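Local coordinates for protein probable adenylyl-sulfate kinase (Synechocystis sp., PDB 5CB8) that phosphorylates adenosine 5'-phosphosulfate at its 3' position with ATP, giving the activated sulfate 3'-phosphoadenylyl sulfate and ADP, at residues T40-L45 with L101-S106; V63-L68 with E77-N82. One frame throughout, in Å; residues are numbered along the deposited sequence.

In the fold
Both interactions reach the same bound adenosine-5'-phosphosulfate, one from the C-terminal end of the inner strand 99-103 and the other from helix 76-94 and the turn at residues 64-67. In interaction 1, residues 101-106 run from the core packing against helix 38-50 out to the phosphosulfate, which they meet with two backbone amides. Interaction 2 brings Arg65, Arg79 and Asn82 to the phosphate and sulfate oxygens. The centres lie 15 Å apart and the nearest atoms about 4 Å, without touching; the substrate, hydrogen-bonded by both, links them. Along the chain, interaction 2 lies within the loop interaction 1 closes. The side chain of Asn82 is about 7 Å from that of Ser106, the probable phosphoserine site.

Interaction 1. Residues T40-L45 with L101-S106; sequences TITHAL and LVSAIS. With ADX (adenosine-5'-phosphosulfate), chain G.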
loop_
_atom_site.group_PDB
_atom_site.type_symbol
_atom_site.label_atom_id
_atom_site.label_comp_id
_atom_site.label_asym_id
_atom_site.label_seq_id
_atom_site.Cartn_x
_atom_site.Cartn_y
_atom_site.Cartn_z
ATOM N N THR B 40 -21.249 2.184 -5.709
ATOM C CA THR B 40 -21.943 2.282 -6.991
ATOM C C THR B 40 -21.337 3.380 -7.873
ATOM O O THR B 40 -21.119 3.182 -9.079
ATOM C CB THR B 40 -23.446 2.541 -6.779
ATOM O OG1 THR B 40 -24.033 1.411 -6.120
ATOM C CG2 THR B 40 -24.153 2.762 -8.106
ATOM N N ILE B 41 -21.062 4.530 -7.264
ATOM C CA ILE B 41 -20.449 5.653 -7.973
ATOM C C ILE B 41 -19.017 5.306 -8.355
ATOM O O ILE B 41 -18.574 5.582 -9.475
ATOM C CB ILE B 41 -20.451 6.939 -7.112
ATOM C CG1 ILE B 41 -21.882 7.470 -6.953
ATOM C CG2 ILE B 41 -19.566 8.022 -7.752
ATOM C CD1 ILE B 41 -22.007 8.650 -5.980
ATOM N N THR B 42 -18.293 4.713 -7.412
ATOM C CA THR B 42 -16.926 4.276 -7.656
ATOM C C THR B 42 -16.846 3.387 -8.888
ATOM O O THR B 42 -16.014 3.611 -9.775
ATOM C CB THR B 42 -16.384 3.530 -6.432
ATOM O OG1 THR B 42 -16.352 4.441 -5.327
ATOM C CG2 THR B 42 -14.977 2.999 -6.690
ATOM N N HIS B 43 -17.720 2.386 -8.955
ATOM C CA HIS B 43 -17.662 1.421 -10.048
ATOM C C HIS B 43 -18.017 2.071 -11.378
ATOM O O HIS B 43 -17.387 1.794 -12.401
ATOM C CB HIS B 43 -18.566 0.228 -9.746
ATOM C CG HIS B 43 -18.055 -0.644 -8.640
ATOM N ND1 HIS B 43 -18.837 -1.594 -8.018
ATOM C CD2 HIS B 43 -16.836 -0.714 -8.051
ATOM C CE1 HIS B 43 -18.122 -2.213 -7.094
ATOM N NE2 HIS B 43 -16.906 -1.697 -7.091
ATOM N N ALA B 44 -19.011 2.954 -11.364
ATOM C CA ALA B 44 -19.428 3.634 -12.588
ATOM C C ALA B 44 -18.342 4.588 -13.066
ATOM O O ALA B 44 -18.080 4.703 -14.271
ATOM C CB ALA B 44 -20.740 4.378 -12.367
ATOM N N LEU B 45 -17.720 5.282 -12.120
ATOM C CA LEU B 45 -16.624 6.190 -12.433
ATOM C C LEU B 45 -15.404 5.427 -12.955
ATOM O O LEU B 45 -14.741 5.861 -13.896
ATOM C CB LEU B 45 -16.239 6.993 -11.186
ATOM C CG LEU B 45 -15.105 8.001 -11.388
ATOM C CD1 LEU B 45 -15.454 8.974 -12.506
ATOM C CD2 LEU B 45 -14.794 8.744 -10.089
ATOM N N LEU B 101 -9.029 5.717 -6.913
ATOM C CA LEU B 101 -10.408 5.877 -6.443
ATOM C C LEU B 101 -10.536 5.224 -5.080
ATOM O O LEU B 101 -10.422 4.005 -4.968
ATOM C CB LEU B 101 -11.398 5.201 -7.403
ATOM C CG LEU B 101 -11.889 5.932 -8.653
ATOM C CD1 LEU B 101 -10.793 6.700 -9.334
ATOM C CD2 LEU B 101 -12.536 4.963 -9.635
ATOM N N VAL B 102 -10.777 6.023 -4.045
ATOM C CA VAL B 102 -10.969 5.474 -2.700
ATOM C C VAL B 102 -12.437 5.550 -2.323
ATOM O O VAL B 102 -13.092 6.573 -2.544
ATOM C CB VAL B 102 -10.145 6.238 -1.656
ATOM C CG1 VAL B 102 -10.456 5.721 -0.233
ATOM C CG2 VAL B 102 -8.652 6.097 -1.957
ATOM N N SER B 103 -12.962 4.457 -1.777
ATOM C CA SER B 103 -14.321 4.447 -1.259
ATOM C C SER B 103 -14.253 3.926 0.168
ATOM O O SER B 103 -13.998 2.741 0.388
ATOM C CB SER B 103 -15.215 3.533 -2.095
ATOM O OG SER B 103 -16.536 3.506 -1.575
ATOM N N ALA B 104 -14.474 4.809 1.137
ATOM C CA ALA B 104 -14.373 4.428 2.541
ATOM C C ALA B 104 -15.239 5.360 3.362
ATOM O O ALA B 104 -15.312 6.549 3.070
ATOM C CB ALA B 104 -12.917 4.503 3.014
ATOM N N ILE B 105 -15.899 4.824 4.386
ATOM C CA ILE B 105 -16.743 5.669 5.220
ATOM C C ILE B 105 -15.934 6.866 5.695
ATOM O O ILE B 105 -16.403 7.995 5.573
ATOM C CB ILE B 105 -17.339 4.917 6.421
ATOM C CG1 ILE B 105 -18.426 3.946 5.956
ATOM C CG2 ILE B 105 -17.948 5.902 7.419
ATOM C CD1 ILE B 105 -19.009 3.124 7.112
ATOM N N SER B 106 -14.703 6.616 6.158
ATOM C CA SER B 106 -13.798 7.676 6.627
ATOM C C SER B 106 -14.524 8.782 7.390
ATOM O O SER B 106 -14.573 9.935 6.944
ATOM C CB SER B 106 -12.993 8.271 5.464
ATOM O OG SER B 106 -13.810 8.560 4.336
HETATM S SB ADX G . -13.986 3.221 7.940
HETATM O O1B ADX G . -12.769 2.640 8.520
HETATM O O2B ADX G . -13.670 4.125 6.819
HETATM O O3B ADX G . -14.725 3.927 8.996
HETATM P PA ADX G . -14.713 1.340 6.050
HETATM O O1A ADX G . -13.272 0.872 5.870
HETATM O O2A ADX G . -15.225 2.123 4.845
HETATM O O3A ADX G . -14.884 2.115 7.431
HETATM O "O5'" ADX G . -15.615 0.030 6.231
HETATM C "C5'" ADX G . -17.003 0.158 6.323
HETATM C "C4'" ADX G . -17.724 -1.027 5.984
HETATM O "O4'" ADX G . -17.564 -1.996 7.081
HETATM C "C3'" ADX G . -19.161 -0.759 5.860
HETATM O "O3'" ADX G . -19.488 -0.685 4.543
HETATM C "C2'" ADX G . -19.833 -1.928 6.472
HETATM O "O2'" ADX G . -20.155 -2.824 5.512
HETATM C "C1'" ADX G . -18.825 -2.559 7.377
HETATM N N9 ADX G . -19.068 -2.420 8.784
HETATM C C8 ADX G . -19.031 -3.411 9.707
HETATM N N7 ADX G . -19.138 -2.867 10.924
HETATM C C5 ADX G . -19.233 -1.521 10.791
HETATM C C6 ADX G . -19.347 -0.477 11.707
HETATM N N6 ADX G . -19.344 -0.736 13.137
HETATM N N1 ADX G . -19.428 0.787 11.242
HETATM C C2 ADX G . -19.382 1.041 9.915
HETATM N N3 ADX G . -19.261 0.058 9.011
HETATM C C4 ADX G . -19.183 -1.232 9.418
#
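Thr42 meets strand 99-103 through both its side chain and its carbonyl. From CB, which faces the strand, the side chain forks: the methyl CG2, anti to the backbone N, lies 4.3 Å from Leu101 CB, while OG1 comes to 3.5 Å from Ser103 CB. That approach, to a carbon, is van der Waals packing; the hydroxyl has its hydrogen-bond partner in Lys38 O, one helical turn back. On the backbone side, Thr42 O lies 3.7 Å from Leu101 CD2, and Leu45 CD2 adds an apolar touch on Leu101 CG at 4.3 Å. Segment 40-45 runs nearly antiparallel to strand residues 101-103 (165°, axes 9.0 Å apart at closest approach), as in the P-loop kinase fold, where the helix after the Walker A loop packs on the parallel sheet. Ser103 touches Lys38 and Thr39 of that probable ATP-binding loop. Beyond the strand the chain turns to the substrate: Ile105 N donates to the phosphate oxygen O2A of adenosine-5'-phosphosulfate at 2.8 Å, and Ser106 N to its sulfate oxygen O2B. The Ile105 methyl CD1 sits 3.5 Å from adenine C2, and Ser106 OG bonds back to Ala104 O from above the carbonyl plane and also to Trp29 NE1 and Thr31 OG1.

Interaction 2. Residues V63-L68 with E77-N82; sequences VVRTNL and EDRDTN. With ADX (adenosine-5'-phosphosulfate), chain G; SO4 (sulfate ion), chain I.
This is a ligand-mediated contact: the type I turn Val64-Asn67, which continues the short helix from residue 61, and the N-terminal part of helix 76-94 meet mainly through the phosphosulfate of adenosine-5'-phosphosulfate, with no direct hydrogen bond between them. Arg65 and Asn82 touch directly, NE to ND2 at 3.6 Å without a hydrogen bond, their side chains crossing at about a right angle. The Asn82 amide lies over one face of the Arg65 guanidinium, tilted 46° to it, with OD1 4.0 Å above that plane and offset toward the rim. Asn82 CG stands anti to the backbone N (chi1 -179°), which carries the amide toward Arg65; ND2 donates to the sulfate oxygen O1B at 3.0 Å and weakly to the phosphate oxygen O1A, while OD1 is engaged by Thr69 OG1. The same two oxygens take Arg65: its chain, extended from CG to NE, delivers NE to O1A at 2.8 Å and NH2 to O1B at 2.9 Å, the latter bond nearly straight at 168°. Arg65 NH1 is held by Gly73 O, and Phe74 makes a cation-pi contact with the group. A different sulfate oxygen, O3B, accepts from Arg79 NH1 at 2.9 Å, in the guanidinium plane, and the salt bridge of Arg79 NE with Asp159 helps fix that orientation. The two guanidinium groups would offset the negative charge of the phosphosulfate. Phe88 and Arg85 of the second subunit pack on Asn67 and Leu68 respectively, while Val64 rests on Ile86 and Leu68 on Val89 farther along helix 76-94, which leads on to strand 99-103 of the central parallel sheet.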
loop_
_atom_site.group_PDB
_atom_site.type_symbol
_atom_site.label_atom_id
_atom_site.label_comp_id
_atom_site.label_asym_id
_atom_site.label_seq_id
_atom_site.Cartn_x
_atom_site.Cartn_y
_atom_site.Cartn_z
ATOM N N VAL B 63 -13.322 -3.942 0.532
ATOM C CA VAL B 63 -12.428 -4.919 -0.095
ATOM C C VAL B 63 -11.041 -4.904 0.552
ATOM O O VAL B 63 -10.488 -5.962 0.872
ATOM C CB VAL B 63 -12.307 -4.672 -1.601
ATOM C CG1 VAL B 63 -11.323 -5.652 -2.225
ATOM C CG2 VAL B 63 -13.680 -4.816 -2.259
ATOM N N VAL B 64 -10.483 -3.718 0.778
ATOM C CA VAL B 64 -9.145 -3.682 1.376
ATOM C C VAL B 64 -9.138 -4.208 2.808
ATOM O O VAL B 64 -8.112 -4.703 3.282
ATOM C CB VAL B 64 -8.463 -2.306 1.270
ATOM C CG1 VAL B 64 -8.362 -1.898 -0.201
ATOM C CG2 VAL B 64 -9.219 -1.260 2.071
ATOM N N ARG B 65 -10.283 -4.142 3.488
ATOM C CA ARG B 65 -10.375 -4.732 4.833
ATOM C C ARG B 65 -10.270 -6.259 4.817
ATOM O O ARG B 65 -10.206 -6.898 5.872
ATOM C CB ARG B 65 -11.648 -4.285 5.566
ATOM C CG ARG B 65 -11.517 -2.911 6.239
ATOM C CD ARG B 65 -12.852 -2.473 6.862
ATOM N NE ARG B 65 -12.716 -1.243 7.648
ATOM C CZ ARG B 65 -12.370 -1.221 8.935
ATOM N NH1 ARG B 65 -12.109 -2.359 9.582
ATOM N NH2 ARG B 65 -12.265 -0.065 9.576
ATOM N N THR B 66 -10.239 -6.850 3.628
ATOM C CA THR B 66 -9.986 -8.284 3.534
ATOM C C THR B 66 -8.526 -8.574 3.183
ATOM O O THR B 66 -8.121 -9.738 3.131
ATOM C CB THR B 66 -10.880 -8.967 2.483
ATOM O OG1 THR B 66 -10.472 -8.551 1.177
ATOM C CG2 THR B 66 -12.353 -8.615 2.701
ATOM N N ASN B 67 -7.747 -7.528 2.913
ATOM C CA ASN B 67 -6.320 -7.707 2.606
ATOM C C ASN B 67 -5.418 -6.685 3.309
ATOM O O ASN B 67 -4.924 -6.944 4.417
ATOM C CB ASN B 67 -6.050 -7.770 1.082
ATOM C CG ASN B 67 -6.694 -6.618 0.297
ATOM O OD1 ASN B 67 -6.543 -5.442 0.637
ATOM N ND2 ASN B 67 -7.392 -6.962 -0.779
ATOM N N LEU B 68 -5.208 -5.544 2.663
ATOM C CA LEU B 68 -4.398 -4.445 3.197
ATOM C C LEU B 68 -4.694 -4.110 4.655
ATOM O O LEU B 68 -3.774 -3.867 5.451
ATOM C CB LEU B 68 -4.620 -3.184 2.352
ATOM C CG LEU B 68 -3.806 -1.947 2.751
ATOM C CD1 LEU B 68 -2.331 -2.186 2.501
ATOM C CD2 LEU B 68 -4.275 -0.701 2.009
ATOM N N GLU B 77 -9.472 3.974 17.035
ATOM C CA GLU B 77 -8.076 3.674 16.688
ATOM C C GLU B 77 -7.958 2.906 15.381
ATOM O O GLU B 77 -7.084 3.198 14.537
ATOM C CB GLU B 77 -7.419 2.833 17.783
ATOM C CG GLU B 77 -7.011 3.591 19.015
ATOM C CD GLU B 77 -6.141 2.740 19.914
ATOM O OE1 GLU B 77 -6.173 1.497 19.756
ATOM O OE2 GLU B 77 -5.422 3.309 20.764
ATOM N N ASP B 78 -8.810 1.898 15.221
ATOM C CA ASP B 78 -8.726 1.043 14.044
ATOM C C ASP B 78 -9.214 1.750 12.777
ATOM O O ASP B 78 -8.662 1.529 11.692
ATOM C CB ASP B 78 -9.489 -0.270 14.281
ATOM C CG ASP B 78 -8.681 -1.286 15.069
ATOM O OD1 ASP B 78 -7.577 -0.937 15.561
ATOM O OD2 ASP B 78 -9.156 -2.438 15.206
ATOM N N ARG B 79 -10.238 2.597 12.893
ATOM C CA ARG B 79 -10.669 3.366 11.724
ATOM C C ARG B 79 -9.589 4.364 11.313
ATOM O O ARG B 79 -9.383 4.612 10.114
ATOM C CB ARG B 79 -11.988 4.104 11.990
ATOM C CG ARG B 79 -13.202 3.196 12.205
ATOM C CD ARG B 79 -14.433 4.065 12.400
ATOM N NE ARG B 79 -15.596 3.372 12.956
ATOM C CZ ARG B 79 -16.684 3.039 12.266
ATOM N NH1 ARG B 79 -16.757 3.274 10.959
ATOM N NH2 ARG B 79 -17.701 2.449 12.887
ATOM N N ASP B 80 -8.890 4.930 12.297
ATOM C CA ASP B 80 -7.785 5.840 11.986
ATOM C C ASP B 80 -6.664 5.084 11.282
ATOM O O ASP B 80 -6.118 5.546 10.275
ATOM C CB ASP B 80 -7.249 6.536 13.248
ATOM C CG ASP B 80 -8.185 7.616 13.771
ATOM O OD1 ASP B 80 -9.224 7.876 13.128
ATOM O OD2 ASP B 80 -7.873 8.227 14.819
ATOM N N THR B 81 -6.313 3.922 11.819
ATOM C CA THR B 81 -5.266 3.115 11.202
ATOM C C THR B 81 -5.672 2.746 9.783
ATOM O O THR B 81 -4.866 2.837 8.848
ATOM C CB THR B 81 -4.994 1.843 12.005
ATOM O OG1 THR B 81 -4.535 2.211 13.309
ATOM C CG2 THR B 81 -3.927 0.991 11.313
ATOM N N ASN B 82 -6.929 2.341 9.627
ATOM C CA ASN B 82 -7.437 1.917 8.325
ATOM C C ASN B 82 -7.305 3.025 7.286
ATOM O O ASN B 82 -6.710 2.838 6.217
ATOM C CB ASN B 82 -8.896 1.464 8.470
ATOM C CG ASN B 82 -9.500 0.975 7.155
ATOM O OD1 ASN B 82 -8.971 0.060 6.510
ATOM N ND2 ASN B 82 -10.628 1.562 6.767
HETATM S SB ADX G . -13.986 3.221 7.940
HETATM O O1B ADX G . -12.769 2.640 8.520
HETATM O O2B ADX G . -13.670 4.125 6.819
HETATM O O3B ADX G . -14.725 3.927 8.996
HETATM P PA ADX G . -14.713 1.340 6.050
HETATM O O1A ADX G . -13.272 0.872 5.870
HETATM O O2A ADX G . -15.225 2.123 4.845
HETATM O O3A ADX G . -14.884 2.115 7.431
HETATM O "O5'" ADX G . -15.615 0.030 6.231
HETATM C "C5'" ADX G . -17.003 0.158 6.323
HETATM C "C4'" ADX G . -17.724 -1.027 5.984
HETATM O "O4'" ADX G . -17.564 -1.996 7.081
HETATM C "C3'" ADX G . -19.161 -0.759 5.860
HETATM O "O3'" ADX G . -19.488 -0.685 4.543
HETATM C "C2'" ADX G . -19.833 -1.928 6.472
HETATM O "O2'" ADX G . -20.155 -2.824 5.512
HETATM C "C1'" ADX G . -18.825 -2.559 7.377
HETATM N N9 ADX G . -19.068 -2.420 8.784
HETATM C C8 ADX G . -19.031 -3.411 9.707
HETATM N N7 ADX G . -19.138 -2.867 10.924
HETATM C C5 ADX G . -19.233 -1.521 10.791
HETATM C C6 ADX G . -19.347 -0.477 11.707
HETATM N N6 ADX G . -19.344 -0.736 13.137
HETATM N N1 ADX G . -19.428 0.787 11.242
HETATM C C2 ADX G . -19.382 1.041 9.915
HETATM N N3 ADX G . -19.261 0.058 9.011
HETATM C C4 ADX G . -19.183 -1.232 9.418
HETATM S S SO4 I . -1.965 4.690 12.962
HETATM O O1 SO4 I . -1.653 4.738 11.530
HETATM O O2 SO4 I . -2.067 3.282 13.369
HETATM O O3 SO4 I . -0.886 5.337 13.714
HETATM O O4 SO4 I . -3.235 5.395 13.241
#